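Local coordinates for Phikz039 (Pseudomonas phage phikz, PDB 3ZBQ), which belongs to the tubulin and FtsZ family as PhuZ, a phage-encoded relative, and is modelled here with guanosine-5'-diphosphate in its nucleotide pocket, at residues S137-S140 against L141-S144; G146-K149 against T150-G153; G172-Q175 against S176-N179; V178-N181 against I182-L186; R291-E294 against R295-M299. All coordinates share one frame; numbering follows the deposited sequence.

Contact 1. Residues S137-S140 against L141-S144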
# COMPACT_ATOMS: atom_id res chain seq x y z
N SER A 137 1.64 -15.39 -10.62
CA SER A 137 0.82 -16.59 -10.77
C SER A 137 -0.64 -16.19 -10.80
O SER A 137 -0.99 -15.04 -10.52
CB SER A 137 1.06 -17.59 -9.64
OG SER A 137 0.52 -17.11 -8.42
N ASP A 138 -1.51 -17.15 -11.12
CA ASP A 138 -2.94 -16.90 -11.10
C ASP A 138 -3.42 -16.35 -9.76
O ASP A 138 -4.16 -15.36 -9.70
CB ASP A 138 -3.72 -18.16 -11.47
CG ASP A 138 -5.22 -17.95 -11.41
OD1 ASP A 138 -5.72 -17.01 -12.07
OD2 ASP A 138 -5.91 -18.72 -10.71
N ILE A 139 -2.98 -16.98 -8.67
CA ILE A 139 -3.44 -16.57 -7.33
C ILE A 139 -2.96 -15.16 -6.96
O ILE A 139 -3.73 -14.36 -6.43
CB ILE A 139 -3.10 -17.64 -6.23
CG1 ILE A 139 -3.89 -17.36 -4.94
CG2 ILE A 139 -1.58 -17.73 -5.98
CD1 ILE A 139 -3.80 -18.48 -3.89
N SER A 140 -1.70 -14.84 -7.23
CA SER A 140 -1.20 -13.51 -6.87
C SER A 140 -1.81 -12.42 -7.74
O SER A 140 -2.02 -11.28 -7.29
CB SER A 140 0.33 -13.46 -6.92
OG SER A 140 0.80 -13.62 -8.24
N LEU A 141 -2.11 -12.74 -9.00
CA LEU A 141 -2.80 -11.79 -9.87
C LEU A 141 -4.23 -11.58 -9.37
O LEU A 141 -4.73 -10.46 -9.34
CB LEU A 141 -2.79 -12.28 -11.32
CG LEU A 141 -3.69 -11.54 -12.32
CD1 LEU A 141 -3.32 -10.04 -12.41
CD2 LEU A 141 -3.58 -12.19 -13.69
N ARG A 142 -4.88 -12.67 -8.97
CA ARG A 142 -6.20 -12.60 -8.36
C ARG A 142 -6.15 -11.73 -7.09
O ARG A 142 -7.03 -10.90 -6.85
CB ARG A 142 -6.68 -14.01 -8.03
CG ARG A 142 -8.11 -14.09 -7.53
CD ARG A 142 -8.40 -15.48 -7.00
NE ARG A 142 -8.00 -16.51 -7.96
CZ ARG A 142 -7.81 -17.79 -7.66
NH1 ARG A 142 -7.98 -18.22 -6.41
NH2 ARG A 142 -7.44 -18.64 -8.61
N ASN A 143 -5.09 -11.90 -6.30
CA ASN A 143 -4.92 -11.08 -5.10
C ASN A 143 -4.70 -9.62 -5.41
O ASN A 143 -5.29 -8.75 -4.76
CB ASN A 143 -3.77 -11.61 -4.23
CG ASN A 143 -4.12 -12.92 -3.55
OD1 ASN A 143 -5.30 -13.31 -3.51
ND2 ASN A 143 -3.11 -13.61 -3.02
N SER A 144 -3.85 -9.32 -6.41
CA SER A 144 -3.59 -7.92 -6.77
C SER A 144 -4.84 -7.26 -7.35
O SER A 144 -5.11 -6.07 -7.08
CB SER A 144 -2.39 -7.80 -7.73
OG SER A 144 -1.17 -8.17 -7.11
O HOH W 1 -8.39 -17.25 -10.66

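Contact 2. Residues G146-K149 against T150-G153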
# COMPACT_ATOMS: atom_id res chain seq x y z
N GLY A 146 -7.98 -8.13 -6.60
CA GLY A 146 -8.82 -7.93 -5.43
C GLY A 146 -8.36 -6.75 -4.58
O GLY A 146 -9.17 -5.98 -4.05
N SER A 147 -7.05 -6.59 -4.45
CA SER A 147 -6.52 -5.46 -3.70
C SER A 147 -6.87 -4.15 -4.37
O SER A 147 -7.19 -3.16 -3.70
CB SER A 147 -5.00 -5.57 -3.54
OG SER A 147 -4.68 -6.61 -2.63
N LEU A 148 -6.82 -4.11 -5.71
CA LEU A 148 -7.13 -2.86 -6.41
C LEU A 148 -8.59 -2.50 -6.17
O LEU A 148 -8.94 -1.34 -5.90
CB LEU A 148 -6.84 -2.98 -7.91
CG LEU A 148 -7.21 -1.74 -8.74
CD1 LEU A 148 -6.39 -0.53 -8.30
CD2 LEU A 148 -7.02 -1.99 -10.23
N LYS A 149 -9.44 -3.52 -6.28
CA LYS A 149 -10.86 -3.37 -5.99
C LYS A 149 -11.09 -2.98 -4.54
O LYS A 149 -11.99 -2.17 -4.24
CB LYS A 149 -11.60 -4.67 -6.32
CG LYS A 149 -11.80 -4.89 -7.82
CD LYS A 149 -12.27 -6.32 -8.08
CE LYS A 149 -12.36 -6.63 -9.57
NZ LYS A 149 -13.40 -5.83 -10.25
N THR A 150 -10.28 -3.53 -3.64
CA THR A 150 -10.35 -3.20 -2.21
C THR A 150 -10.13 -1.70 -1.97
O THR A 150 -10.83 -1.09 -1.17
CB THR A 150 -9.33 -4.03 -1.41
OG1 THR A 150 -9.74 -5.42 -1.43
CG2 THR A 150 -9.21 -3.54 0.03
N PHE A 151 -9.15 -1.11 -2.66
CA PHE A 151 -8.89 0.33 -2.50
C PHE A 151 -10.15 1.13 -2.79
O PHE A 151 -10.43 2.14 -2.13
CB PHE A 151 -7.79 0.79 -3.46
CG PHE A 151 -6.48 0.06 -3.30
CD1 PHE A 151 -6.13 -0.54 -2.09
CD2 PHE A 151 -5.59 -0.00 -4.36
CE1 PHE A 151 -4.91 -1.21 -1.95
CE2 PHE A 151 -4.36 -0.67 -4.24
CZ PHE A 151 -4.03 -1.27 -3.03
N GLU A 152 -10.89 0.69 -3.79
CA GLU A 152 -12.12 1.37 -4.19
C GLU A 152 -13.19 1.16 -3.13
O GLU A 152 -13.92 2.09 -2.78
CB GLU A 152 -12.58 0.85 -5.54
CG GLU A 152 -13.46 1.81 -6.34
CD GLU A 152 -12.65 2.85 -7.13
OE1 GLU A 152 -11.68 3.41 -6.58
OE2 GLU A 152 -13.01 3.12 -8.30
N GLY A 153 -13.27 -0.07 -2.61
CA GLY A 153 -14.21 -0.41 -1.56
C GLY A 153 -13.93 0.34 -0.27
O GLY A 153 -14.85 0.83 0.40
O HOH W 2 -9.10 1.16 -7.03

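Contact 3. Residues G172-Q175 against S176-N179. With GDP (guanosine-5'-diphosphate), chain B.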
# COMPACT_ATOMS: atom_id res chain seq x y z
N GLY A 172 10.48 -10.03 -14.03
CA GLY A 172 11.85 -9.99 -14.53
C GLY A 172 12.76 -8.97 -13.86
O GLY A 172 13.99 -9.11 -13.89
N ILE A 173 12.17 -7.94 -13.26
CA ILE A 173 12.96 -6.88 -12.62
C ILE A 173 13.24 -7.25 -11.17
O ILE A 173 12.33 -7.66 -10.44
CB ILE A 173 12.22 -5.53 -12.66
CG1 ILE A 173 11.94 -5.10 -14.10
CG2 ILE A 173 13.03 -4.46 -11.93
CD1 ILE A 173 13.19 -4.93 -14.95
N PRO A 174 14.51 -7.14 -10.75
CA PRO A 174 14.90 -7.46 -9.36
C PRO A 174 14.06 -6.68 -8.36
O PRO A 174 13.94 -5.45 -8.49
CB PRO A 174 16.36 -7.00 -9.30
CG PRO A 174 16.86 -7.11 -10.71
CD PRO A 174 15.68 -6.85 -11.61
N GLN A 175 13.49 -7.36 -7.37
CA GLN A 175 12.67 -6.67 -6.38
C GLN A 175 13.48 -5.63 -5.60
O GLN A 175 12.92 -4.66 -5.10
CB GLN A 175 11.99 -7.67 -5.44
CG GLN A 175 10.92 -8.50 -6.13
CD GLN A 175 10.31 -9.53 -5.21
OE1 GLN A 175 10.56 -9.54 -4.01
NE2 GLN A 175 9.51 -10.43 -5.79
N SER A 176 14.79 -5.84 -5.54
CA SER A 176 15.69 -4.89 -4.88
C SER A 176 15.57 -3.47 -5.45
O SER A 176 15.73 -2.48 -4.72
CB SER A 176 17.15 -5.39 -4.97
OG SER A 176 17.60 -5.45 -6.31
N MET A 177 15.26 -3.37 -6.75
CA MET A 177 15.09 -2.05 -7.37
C MET A 177 13.77 -1.40 -6.98
O MET A 177 13.70 -0.17 -6.80
CB MET A 177 15.17 -2.15 -8.90
CG MET A 177 16.56 -2.48 -9.43
SD MET A 177 16.52 -3.08 -11.13
CE MET A 177 15.73 -1.74 -11.99
N VAL A 178 12.72 -2.20 -6.88
CA VAL A 178 11.44 -1.74 -6.37
C VAL A 178 11.57 -1.31 -4.91
O VAL A 178 11.05 -0.28 -4.51
CB VAL A 178 10.34 -2.82 -6.54
CG1 VAL A 178 9.02 -2.36 -5.90
CG2 VAL A 178 10.14 -3.12 -8.01
N ASN A 179 12.31 -2.09 -4.11
CA ASN A 179 12.50 -1.74 -2.71
C ASN A 179 13.20 -0.41 -2.55
O ASN A 179 12.83 0.40 -1.69
CB ASN A 179 13.29 -2.83 -1.98
CG ASN A 179 12.55 -4.13 -1.94
OD1 ASN A 179 11.36 -4.18 -2.24
ND2 ASN A 179 13.24 -5.20 -1.56
PB GDP B . 1.90 -11.45 2.74
O1B GDP B . 2.83 -11.76 3.89
O2B GDP B . 1.42 -10.02 2.81
O3B GDP B . 0.73 -12.40 2.70
O3A GDP B . 2.65 -11.64 1.33
PA GDP B . 4.13 -11.11 0.96
O1A GDP B . 5.26 -11.69 1.77
O2A GDP B . 4.15 -9.59 0.99
O5' GDP B . 4.28 -11.62 -0.54
C5' GDP B . 3.32 -11.28 -1.54
C4' GDP B . 4.05 -10.78 -2.78
O4' GDP B . 4.66 -9.52 -2.50
C3' GDP B . 5.19 -11.67 -3.23
O3' GDP B . 4.70 -12.69 -4.12
C2' GDP B . 6.11 -10.70 -3.93
O2' GDP B . 5.64 -10.47 -5.26
C1' GDP B . 5.88 -9.39 -3.21
N9 GDP B . 6.93 -9.11 -2.21
C8 GDP B . 7.13 -9.71 -1.02
N7 GDP B . 8.18 -9.16 -0.37
C5 GDP B . 8.67 -8.17 -1.14
C6 GDP B . 9.76 -7.17 -1.07
O6 GDP B . 10.52 -7.11 -0.07
N1 GDP B . 9.90 -6.32 -2.10
C2 GDP B . 9.09 -6.36 -3.19
N2 GDP B . 9.29 -5.48 -4.21
N3 GDP B . 8.08 -7.24 -3.32
C4 GDP B . 7.83 -8.14 -2.35
O HOH W 3 12.64 -8.42 -2.22

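Contact 4. Residues V178-N181 against I182-L186. With GDP (guanosine-5'-diphosphate), chain B.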
# COMPACT_ATOMS: atom_id res chain seq x y z
N VAL A 178 12.72 -2.20 -6.88
CA VAL A 178 11.44 -1.74 -6.37
C VAL A 178 11.57 -1.31 -4.91
O VAL A 178 11.05 -0.28 -4.51
CB VAL A 178 10.34 -2.82 -6.54
CG1 VAL A 178 9.02 -2.36 -5.90
CG2 VAL A 178 10.14 -3.12 -8.01
N ASN A 179 12.31 -2.09 -4.11
CA ASN A 179 12.50 -1.74 -2.71
C ASN A 179 13.20 -0.41 -2.55
O ASN A 179 12.83 0.40 -1.69
CB ASN A 179 13.29 -2.83 -1.98
CG ASN A 179 12.55 -4.13 -1.94
OD1 ASN A 179 11.36 -4.18 -2.24
ND2 ASN A 179 13.24 -5.20 -1.56
N GLN A 180 14.21 -0.17 -3.37
CA GLN A 180 14.94 1.09 -3.30
C GLN A 180 14.04 2.28 -3.65
O GLN A 180 14.10 3.33 -2.99
CB GLN A 180 16.17 1.05 -4.21
CG GLN A 180 16.97 2.36 -4.24
CD GLN A 180 17.48 2.78 -2.86
OE1 GLN A 180 17.47 3.96 -2.52
NE2 GLN A 180 17.93 1.81 -2.07
N ASN A 181 13.20 2.12 -4.68
CA ASN A 181 12.26 3.19 -5.00
C ASN A 181 11.29 3.44 -3.86
O ASN A 181 10.98 4.58 -3.53
CB ASN A 181 11.51 2.93 -6.31
CG ASN A 181 10.88 4.22 -6.88
OD1 ASN A 181 9.66 4.38 -6.92
ND2 ASN A 181 11.74 5.14 -7.32
N ILE A 182 10.84 2.37 -3.22
CA ILE A 182 9.95 2.50 -2.08
C ILE A 182 10.60 3.24 -0.91
O ILE A 182 9.98 4.08 -0.27
CB ILE A 182 9.40 1.12 -1.65
CG1 ILE A 182 8.36 0.64 -2.68
CG2 ILE A 182 8.81 1.20 -0.25
CD1 ILE A 182 7.88 -0.79 -2.48
N LEU A 183 11.87 2.93 -0.62
CA LEU A 183 12.58 3.61 0.47
C LEU A 183 12.69 5.10 0.18
O LEU A 183 12.52 5.95 1.08
CB LEU A 183 13.97 3.00 0.66
CG LEU A 183 13.94 1.53 1.04
CD1 LEU A 183 15.36 0.98 1.06
CD2 LEU A 183 13.26 1.32 2.39
N GLU A 184 12.98 5.42 -1.08
CA GLU A 184 13.04 6.82 -1.49
C GLU A 184 11.72 7.52 -1.21
O GLU A 184 11.69 8.67 -0.76
CB GLU A 184 13.39 6.93 -2.98
CG GLU A 184 14.81 6.50 -3.31
CD GLU A 184 15.59 7.59 -4.02
OE1 GLU A 184 15.00 8.25 -4.91
OE2 GLU A 184 16.78 7.78 -3.68
N VAL A 185 10.61 6.83 -1.47
CA VAL A 185 9.29 7.40 -1.22
C VAL A 185 9.02 7.58 0.27
O VAL A 185 8.56 8.63 0.70
CB VAL A 185 8.17 6.55 -1.88
CG1 VAL A 185 6.80 6.93 -1.34
CG2 VAL A 185 8.22 6.70 -3.40
N LEU A 186 9.31 6.55 1.07
CA LEU A 186 9.10 6.61 2.51
C LEU A 186 9.93 7.73 3.13
O LEU A 186 9.44 8.52 3.96
CB LEU A 186 9.43 5.26 3.16
CG LEU A 186 8.47 4.13 2.83
CD1 LEU A 186 8.97 2.80 3.39
CD2 LEU A 186 7.08 4.45 3.36
PB GDP B . 1.90 -11.45 2.74
O1B GDP B . 2.83 -11.76 3.89
O2B GDP B . 1.42 -10.02 2.81
O3B GDP B . 0.73 -12.40 2.70
O3A GDP B . 2.65 -11.64 1.33
PA GDP B . 4.13 -11.11 0.96
O1A GDP B . 5.26 -11.69 1.77
O2A GDP B . 4.15 -9.59 0.99
O5' GDP B . 4.28 -11.62 -0.54
C5' GDP B . 3.32 -11.28 -1.54
C4' GDP B . 4.05 -10.78 -2.78
O4' GDP B . 4.66 -9.52 -2.50
C3' GDP B . 5.19 -11.67 -3.23
O3' GDP B . 4.70 -12.69 -4.12
C2' GDP B . 6.11 -10.70 -3.93
O2' GDP B . 5.64 -10.47 -5.26
C1' GDP B . 5.88 -9.39 -3.21
N9 GDP B . 6.93 -9.11 -2.21
C8 GDP B . 7.13 -9.71 -1.02
N7 GDP B . 8.18 -9.16 -0.37
C5 GDP B . 8.67 -8.17 -1.14
C6 GDP B . 9.76 -7.17 -1.07
O6 GDP B . 10.52 -7.11 -0.07
N1 GDP B . 9.90 -6.32 -2.10
C2 GDP B . 9.09 -6.36 -3.19
N2 GDP B . 9.29 -5.48 -4.21
N3 GDP B . 8.08 -7.24 -3.32
C4 GDP B . 7.83 -8.14 -2.35

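Contact 5. Residues R291-E294 against R295-M299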
# COMPACT_ATOMS: atom_id res chain seq x y z
N ARG A 291 -3.68 -2.77 -16.73
CA ARG A 291 -2.54 -3.68 -16.69
C ARG A 291 -2.91 -5.04 -16.10
O ARG A 291 -2.50 -6.09 -16.60
CB ARG A 291 -1.40 -3.05 -15.88
CG ARG A 291 -0.22 -3.98 -15.58
CD ARG A 291 0.51 -4.43 -16.84
NE ARG A 291 1.73 -5.17 -16.51
CZ ARG A 291 2.42 -5.89 -17.39
NH1 ARG A 291 2.02 -5.98 -18.65
NH2 ARG A 291 3.51 -6.53 -17.01
N LEU A 292 -3.70 -5.01 -15.02
CA LEU A 292 -4.10 -6.26 -14.38
C LEU A 292 -5.13 -6.99 -15.23
O LEU A 292 -5.14 -8.22 -15.29
CB LEU A 292 -4.63 -6.00 -12.96
CG LEU A 292 -3.63 -5.39 -11.98
CD1 LEU A 292 -4.25 -5.22 -10.60
CD2 LEU A 292 -2.36 -6.21 -11.90
N GLU A 293 -6.00 -6.22 -15.88
CA GLU A 293 -7.00 -6.80 -16.78
C GLU A 293 -6.32 -7.58 -17.90
O GLU A 293 -6.71 -8.72 -18.20
CB GLU A 293 -7.89 -5.70 -17.36
CG GLU A 293 -9.02 -6.20 -18.26
CD GLU A 293 -9.95 -5.07 -18.68
OE1 GLU A 293 -9.63 -4.37 -19.67
OE2 GLU A 293 -10.99 -4.88 -18.01
N GLU A 294 -5.29 -6.99 -18.50
CA GLU A 294 -4.55 -7.65 -19.57
C GLU A 294 -3.85 -8.91 -19.07
O GLU A 294 -3.86 -9.93 -19.76
CB GLU A 294 -3.52 -6.70 -20.19
CG GLU A 294 -4.14 -5.57 -20.99
CD GLU A 294 -3.19 -4.41 -21.21
OE1 GLU A 294 -2.10 -4.41 -20.59
OE2 GLU A 294 -3.52 -3.51 -22.02
N ARG A 295 -3.26 -8.85 -17.88
CA ARG A 295 -2.63 -10.06 -17.32
C ARG A 295 -3.70 -11.12 -17.07
O ARG A 295 -3.46 -12.31 -17.30
CB ARG A 295 -1.89 -9.77 -16.01
CG ARG A 295 -0.78 -8.72 -16.08
CD ARG A 295 0.30 -9.07 -17.09
NE ARG A 295 0.87 -10.38 -16.85
CZ ARG A 295 2.05 -10.79 -17.34
NH1 ARG A 295 2.77 -9.96 -18.08
NH2 ARG A 295 2.50 -12.01 -17.07
N ARG A 296 -4.87 -10.69 -16.61
CA ARG A 296 -5.97 -11.62 -16.35
C ARG A 296 -6.45 -12.27 -17.65
O ARG A 296 -6.73 -13.48 -17.68
CB ARG A 296 -7.11 -10.89 -15.62
CG ARG A 296 -8.43 -11.66 -15.51
CD ARG A 296 -8.25 -13.08 -14.92
NE ARG A 296 -7.49 -13.12 -13.67
CZ ARG A 296 -6.95 -14.22 -13.15
NH1 ARG A 296 -7.08 -15.38 -13.79
NH2 ARG A 296 -6.26 -14.18 -12.01
N GLU A 297 -6.54 -11.49 -18.72
CA GLU A 297 -6.92 -12.04 -20.03
C GLU A 297 -5.94 -13.10 -20.52
O GLU A 297 -6.34 -14.13 -21.06
CB GLU A 297 -7.13 -10.93 -21.07
CG GLU A 297 -8.36 -10.09 -20.77
CD GLU A 297 -8.51 -8.88 -21.68
OE1 GLU A 297 -7.59 -8.61 -22.48
OE2 GLU A 297 -9.56 -8.21 -21.58
N MET A 298 -4.64 -12.86 -20.31
CA MET A 298 -3.64 -13.88 -20.64
C MET A 298 -3.79 -15.13 -19.76
O MET A 298 -3.75 -16.26 -20.26
CB MET A 298 -2.23 -13.33 -20.49
CG MET A 298 -1.90 -12.16 -21.39
SD MET A 298 -0.35 -11.37 -20.89
CE MET A 298 0.73 -12.80 -20.82
N MET A 299 -3.96 -14.93 -18.46
CA MET A 299 -4.06 -16.04 -17.51
C MET A 299 -5.27 -16.93 -17.79
O MET A 299 -5.16 -18.16 -17.79
CB MET A 299 -4.11 -15.52 -16.07
CG MET A 299 -4.10 -16.61 -15.00
SD MET A 299 -2.52 -17.51 -14.87
CE MET A 299 -1.39 -16.16 -14.48

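Contact 1. Residues S137-S140 against L141-S144
The carboxylate of Asp-138 and the guanidinium of Arg-142, one turn apart at the start of helix 138-158, form a salt bridge. OD2 of Asp-138 lies at the edge of the guanidinium, near its plane, 2.6 Å from NH2 of Arg-142. The two flat groups are not coplanar: their planes stand 67° apart, and the N-H meets OD2 at 128°, so the hydrogen bond within the pair is weak although the charges are close. One water bridges them, accepting from Arg-142 NH2 at 2.7 Å and giving a weak bond to Asp-138 OD1. Ile-139 CG1 approaches the guanidinium obliquely, 4.4 Å from NH1 of Arg-142. With CG of Asp-138 turned beside its own carbonyl carbon (chi1 178°), the carboxylate can reach along the helix to Arg-142. An acid also suits a first turn, its negative charge probably stabilised by the positive end of the helix dipole. Ser-137 is the N-cap: its OG takes a weak bond from Ser-140 N at 3.4 Å. Asn-143 folds its amide back over the Ile-139 carbonyl, its CG 3.2 Å from that O, while ND2 donates to the backbone oxygens of Gly-105 and Lys-72. The small hydroxyls are tied down, Ser-140 OG to Asp-136 and Ser-144 OG to the Ser-134 carbonyl. This is the entry to the helix of the beta-alpha-beta unit 127-133, 138-158, 163-168. Helix 284-304 packs alongside, touching Leu-141 through Leu-292 and Arg-295, and the Asp-138 carboxylate binds Arg-296 and Lys-303 there.

Contact 2. Residues G146-K149 against T150-G153
Phe-151 lays one face of its ring over the carbonyl of Ser-147, whose O sits 3.2 Å above the plane and over its centre. The ring comes back along the helix because CG lies beside the backbone N (chi1 -58°), and the same Ser-147 O accepts the Phe-151 N-H at 3.0 Å. The buried ring also touches Met-104, Met-162 and Thr-221, so a large apolar group fits there. Leu-148 meets the ring roughly at a right angle, its CD1 4.1 Å from CD2 of Phe-151, an apolar touch between a branched chain and a flat one. Thr-150 is oriented for polar work: its OG1 donates to Gly-146 O at 2.7 Å, from 42° out of the carbonyl plane. The backbone N of Thr-150 gives its own bond to that oxygen from the opposite face, so two donors of a single residue grip Gly-146 O; OG1 is also bonded to Arg-74. Ser-147, small enough for a buried site, bonds through OG to Met-104 O. Glu-152 bends at chi2 (83°), and its OE1 is bonded to Thr-221. A water giving a bond to Leu-148 O at 2.7 Å also makes a weak one to Glu-152 OE1. Such sharing of one carbonyl is common for threonine in helices. Here it belongs to the middle of the crossover helix in a beta-alpha-beta unit, the repeating element of the Rossmann-like nucleotide-binding core of tubulin and FtsZ.

Contact 3. Residues G172-Q175 against S176-N179
The start of helix 175-192, where Gln-175 and Asn-179 meet one turn apart, forms part of the guanine end of the nucleotide pocket. Asn-179 reads the base: its OD1 accepts from N1 of guanosine-5'-diphosphate at 2.6 Å, nearly straight at 159°, and weakly from N2 at 3.1 Å. An amide oxygen suits this place because it can face two neighbouring N-H groups of guanine at once, consistent with selection of that base. Gln-175 has CG beside its backbone N (chi1 -69°) and an extended chain beyond, which carries the amide over the purine, OE1 3.5 Å from N3 of the nucleotide. A water gives a bond to OE1 of Gln-175 and accepts a weak one from ND2 of Asn-179, linking the two amides. Val-178 reaches the 2-amino group from the other side of the base plane, its CG1 3.6 Å from N2 of the ligand. The turn is closed by Asn-179 N donating to Gln-175 O at 2.8 Å. Before it, Met-177 N bonds to Pro-174 O at 3.0 Å from well above the carbonyl plane. The pliable thioether of Met-177 suits this exposed turn: SD lies 3.9 Å from Pro-174 CD, and CE touches CG2 of Ile-173 at 3.8 Å. Asn-179 rests on Ile-19 and Leu-22 of helix 13-23, whereas Gln-175 and Val-178 touch Asn-169 in the loop that follows strand 163-168.

Contact 4. Residues V178-N181 against I182-L186
Val-178 and Ile-182 continue a run of regular alpha-helical bonds, each N-H donating to the carbonyl four residues earlier: Ile-182 to Val-178 (3.0 Å between N and O), Leu-183 to Asn-179, Glu-184 to Gln-180 and Val-185 to Asn-181. This is the middle of helix 175-192, an amphipathic helix in the nucleotide-binding domain of the tubulin-like fold. Its inner face is branched and apolar. Ile-182 runs its CD1 back obliquely against CG1 of Val-178, 3.9 Å away; with CG1 of the isoleucine beside its backbone N (chi1 -73°) and the chain extended beyond, the methyl points along the helix toward the nucleotide end. Ile-182 also packs on Ile-19 of helix 13-23, His-167 of strand 163-168, and Val-130 and Ile-132 of strand 127-133, so a bulky residue that prefers burial fits there. Val-185 touches Asn-165 of strand 163-168 and brings its CG2 to 3.5 Å from Asn-181 O. The outer face is mostly polar. Gln-180, bent at chi2, crosses Leu-183 at about a right angle, its NE2 4.1 Å from CD1 of Leu-183. Its amide plane is turned 63° from the carboxylate of Glu-184, and the closest approach of these two side chains is OE1 of Gln-180 on the methylene CG of Glu-184 at 3.8 Å. Leu-183 lies back along the helix, its CG 3.2 Å from the carbonyl O of Asn-179.

Contact 5. Residues R291-E294 against R295-M299
Arg-295 takes the largest share of this helical contact, its chain bent at chi2 and chi3 so that it folds back along Arg-291. CD of Arg-295 lies over the centre of one face of the Arg-291 guanidinium, 3.8 Å above its plane: methylene on a flat cation, a touch that the long aliphatic arm of arginine allows. The two chains run side by side and point the same way, but their guanidinium planes are turned 70° apart, with Arg-291 NH2 3.7 Å from Arg-295 NH1. Arg-291 NH2 is hydrogen-bonded to Tyr-135 OH, and Glu-171 makes a long, weak ion pair with Arg-295. Met-298 places CE over a face of the Arg-295 guanidinium, 4.2 Å above it. Glu-294 follows a different course: its chain is extended beyond CG, and its part is mainly backbone, the O accepting from Met-298 N at 3.1 Å while Met-298 CG comes within 3.4 Å of it. Glu-293 lies alongside Glu-297 with carboxylate planes 7° apart, CG of Glu-293 3.9 Å from OE2 of Glu-297. OE1 of Glu-293 and OE2 of Glu-297 remain 4.3 Å apart, and Glu-293 OE2 has a salt bridge to Arg-289. With like charges adjacent on both flanks, the side chains probably add little attraction across this turn; the regular backbone bonds hold it, and nearby opposite charges and the partly exposed setting would offset the repulsion.

In the fold
Contacts 1 and 2 follow one another along helix 138-158, their centres 13 Å apart, and contacts 3 and 4 overlap on helix 175-192, sharing Val-178 and Asn-179, with centres 10 Å apart. Contact 5, on helix 284-304, lies beside the first helix. It meets contact 1 through a salt bridge, Asp-138 OD1 to Arg-296 NH1 at 2.7 Å, and touches contact 2 more lightly, Leu-148 CD2 to Leu-292 CD1 at 4.3 Å. Contacts 3 and 4 both touch guanosine-5'-diphosphate. The side chain of Ser-140 in contact 1 is about 5 Å from the nucleotide, that of Ser-147 in contact 2 about 9 Å, and that of Leu-292 in contact 5 about 11 Å.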